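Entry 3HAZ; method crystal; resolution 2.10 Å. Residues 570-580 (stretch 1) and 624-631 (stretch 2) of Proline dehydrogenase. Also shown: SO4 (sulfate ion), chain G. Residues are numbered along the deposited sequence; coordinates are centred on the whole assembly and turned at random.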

# COMPACT_ATOMS: atom_id res chain seq x y z
N PRO A 570 33.34 10.88 3.63
CA PRO A 570 31.92 10.52 3.59
C PRO A 570 31.41 9.96 4.93
O PRO A 570 32.11 9.19 5.59
CB PRO A 570 31.85 9.44 2.51
CG PRO A 570 33.00 9.80 1.58
CD PRO A 570 34.08 10.37 2.45
N ALA A 571 30.19 10.34 5.31
CA ALA A 571 29.61 9.91 6.58
C ALA A 571 29.56 8.39 6.75
O ALA A 571 29.80 7.87 7.84
CB ALA A 571 28.21 10.51 6.76
N GLY A 572 29.27 7.69 5.66
CA GLY A 572 29.23 6.23 5.70
C GLY A 572 30.57 5.64 6.08
O GLY A 572 30.64 4.62 6.77
N ILE A 573 31.64 6.28 5.64
CA ILE A 573 32.99 5.82 5.97
C ILE A 573 33.33 6.12 7.43
O ILE A 573 33.98 5.31 8.10
CB ILE A 573 34.04 6.42 5.01
CG1 ILE A 573 33.77 5.94 3.58
CG2 ILE A 573 35.45 6.03 5.44
CD1 ILE A 573 34.76 6.47 2.55
N ARG A 574 32.90 7.27 7.93
CA ARG A 574 33.10 7.59 9.34
C ARG A 574 32.31 6.60 10.21
O ARG A 574 32.83 6.07 11.20
CB ARG A 574 32.71 9.03 9.66
CG ARG A 574 33.28 10.07 8.70
CD ARG A 574 33.32 11.47 9.31
NE ARG A 574 31.99 12.02 9.58
CZ ARG A 574 31.36 12.88 8.78
NH1 ARG A 574 31.92 13.30 7.66
NH2 ARG A 574 30.15 13.33 9.12
N ALA A 575 31.07 6.35 9.82
CA ALA A 575 30.20 5.42 10.55
C ALA A 575 30.80 4.02 10.58
O ALA A 575 30.73 3.32 11.60
CB ALA A 575 28.81 5.40 9.93
N ALA A 576 31.38 3.62 9.46
CA ALA A 576 31.98 2.29 9.36
C ALA A 576 33.15 2.15 10.33
O ALA A 576 33.40 1.07 10.85
CB ALA A 576 32.44 2.01 7.91
N ALA A 577 33.87 3.25 10.56
CA ALA A 577 34.98 3.23 11.51
C ALA A 577 34.46 3.00 12.94
O ALA A 577 34.99 2.16 13.68
CB ALA A 577 35.77 4.52 11.43
N LEU A 578 33.43 3.74 13.33
CA LEU A 578 32.79 3.54 14.63
C LEU A 578 32.32 2.09 14.81
O LEU A 578 32.54 1.48 15.85
CB LEU A 578 31.62 4.51 14.82
CG LEU A 578 31.89 5.80 15.61
CD1 LEU A 578 33.07 6.55 15.03
CD2 LEU A 578 30.65 6.69 15.66
N GLU A 579 31.69 1.55 13.77
CA GLU A 579 31.13 0.19 13.85
C GLU A 579 32.22 -0.88 13.92
O GLU A 579 32.03 -1.92 14.56
CB GLU A 579 30.17 -0.07 12.69
CG GLU A 579 28.86 0.70 12.82
CD GLU A 579 28.05 0.77 11.54
OE1 GLU A 579 28.61 0.51 10.45
OE2 GLU A 579 26.85 1.10 11.62
N GLN A 580 33.36 -0.62 13.29
CA GLN A 580 34.49 -1.54 13.39
C GLN A 580 35.10 -1.44 14.79
O GLN A 580 35.60 -2.43 15.33
CB GLN A 580 35.53 -1.24 12.30
CG GLN A 580 36.84 -2.04 12.41
CD GLN A 580 36.64 -3.53 12.26
OE1 GLN A 580 35.55 -4.00 11.93
NE2 GLN A 580 37.70 -4.30 12.50
N GLN A 624 22.95 7.00 14.09
CA GLN A 624 22.42 8.36 14.06
C GLN A 624 23.25 9.21 13.09
O GLN A 624 22.72 10.09 12.42
CB GLN A 624 22.43 9.00 15.45
CG GLN A 624 21.53 8.31 16.48
CD GLN A 624 20.07 8.25 16.05
OE1 GLN A 624 19.50 7.17 15.89
NE2 GLN A 624 19.46 9.42 15.85
N GLY A 625 24.54 8.93 13.03
CA GLY A 625 25.43 9.64 12.12
C GLY A 625 25.01 9.53 10.67
O GLY A 625 25.05 10.53 9.94
N ARG A 626 24.62 8.34 10.23
CA ARG A 626 24.19 8.17 8.84
C ARG A 626 22.89 8.90 8.57
O ARG A 626 22.71 9.49 7.52
CB ARG A 626 24.03 6.69 8.47
CG ARG A 626 25.32 5.90 8.42
CD ARG A 626 25.07 4.53 7.80
NE ARG A 626 26.29 3.74 7.71
CZ ARG A 626 26.65 2.82 8.60
NH1 ARG A 626 27.78 2.15 8.45
NH2 ARG A 626 25.87 2.57 9.64
N LYS A 627 21.98 8.86 9.53
CA LYS A 627 20.71 9.54 9.37
C LYS A 627 20.92 11.04 9.25
O LYS A 627 20.31 11.69 8.42
CB LYS A 627 19.79 9.26 10.56
CG LYS A 627 19.10 7.90 10.56
CD LYS A 627 18.20 7.76 11.79
CE LYS A 627 17.60 6.36 11.90
NZ LYS A 627 16.79 6.19 13.15
N LEU A 628 21.78 11.57 10.10
CA LEU A 628 21.98 13.02 10.17
C LEU A 628 22.92 13.56 9.10
O LEU A 628 22.65 14.59 8.49
CB LEU A 628 22.48 13.43 11.56
CG LEU A 628 22.48 14.93 11.84
CD1 LEU A 628 21.17 15.56 11.39
CD2 LEU A 628 22.71 15.20 13.33
N PHE A 629 24.04 12.87 8.87
CA PHE A 629 25.09 13.40 8.01
C PHE A 629 25.18 12.68 6.67
O PHE A 629 26.02 13.00 5.84
CB PHE A 629 26.44 13.36 8.72
CG PHE A 629 26.41 13.94 10.11
CD1 PHE A 629 26.67 13.15 11.22
CD2 PHE A 629 26.12 15.28 10.31
CE1 PHE A 629 26.63 13.68 12.50
CE2 PHE A 629 26.09 15.83 11.58
CZ PHE A 629 26.34 15.02 12.68
N GLY A 630 24.30 11.70 6.46
CA GLY A 630 24.36 10.85 5.29
C GLY A 630 24.01 11.56 4.00
O GLY A 630 24.61 11.31 2.95
N SER A 631 23.02 12.44 4.06
CA SER A 631 22.65 13.25 2.91
C SER A 631 22.02 14.56 3.35
O SER A 631 21.56 14.69 4.49
CB SER A 631 21.68 12.48 2.01
OG SER A 631 20.49 12.18 2.70
S SO4 G . 26.45 3.87 3.74
O1 SO4 G . 25.09 3.57 3.32
O2 SO4 G . 27.13 4.64 2.70
O3 SO4 G . 26.41 4.65 4.97
O4 SO4 G . 27.18 2.62 3.97
O HOH W 1 28.69 12.43 4.13

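The two stretches pack as nearly antiparallel helices: the axes of 571-580 and 624-629 run at 169° in their N-to-C directions and approach to 9.0 Å. Because the helices are antiparallel, the backbone register runs backwards, from Gly625 beside Ala575 to Gly630 beside Ala571. The contact is modest, burying 313 Å² summed over both sides.

Gln624 opens stretch 2 without taking part; its side chain is out of reach of stretch 1, and its place in the helix is marked by the backbone bond from Leu628 N to Gln624 O (2.9 Å). Gly625 follows on the facing side. Its CA lies 6.6 Å from the CA of Ala575, and a CB here would point toward stretch 1, but an ideal one would still lie 4.8 Å from Ala575 CB, so the glycine is not needed to avoid a clash with that methyl. The Gly625 carbonyl is engaged within its own helix, its O accepting from Phe629 N at 2.8 Å.

Arg626 supplies the polar part of the attachment, at its exposed margin, and, with 102 Å² covered, the largest share of any residue. Its CA-to-CB bond points sideways, but an extended chain (chi1 m, chi2 and chi3 both t) carries the guanidinium across to stretch 1, where the side chain sits as a knob among Gly572, Ala575, Ala576 and Glu579. The salt bridge to Glu579 is bidentate: Arg626 NH1 donates to Glu579 OE1 at 2.7 Å with an N-H...acceptor angle of 169°, and Arg626 NH2 donates to Glu579 OE2 at 2.7 Å and 162°. Two short, nearly linear bonds fit the matched spacing of guanidinium nitrogens and carboxylate oxygens. Ala575 lies over one face of the group, its CB 3.6 Å from Arg626 CZ; a small methyl covers that face while the edge remains available for polar partners. At that edge Arg626 NE also makes a weak hydrogen bond to sulfate O3, 2.9 Å long but bent to 128°. The sulfate, probably from the crystallisation liquor, also approaches Gly572, with O3 3.3 Å from Gly572 CA; an ideal CB on that glycine would clash with sulfate O2.

Lys627 and Leu628 are out of reach of stretch 1. Contact resumes at Phe629, whose CA-to-CB bond points toward stretch 1 although the end of its side chain leads away. Its CB lies 3.9 Å from Ala571 CB, an apolar contact, and 3.7 Å from Arg574 NH2, while Phe629 O comes within 3.4 Å of Ala571 CB. Water 1 adds a polar link: it accepts from Ala571 N at 2.8 Å and donates to Phe629 O at 3.2 Å. Ala571 N lies in the first turn of its helix, where amides lack the usual i-4 carbonyl, and the water serves it instead.

Gly630 completes the contact, its CA 5.5 Å from Ala571 CA and its N 4.1 Å from Ala571 CB. Ser631 points away and takes no part.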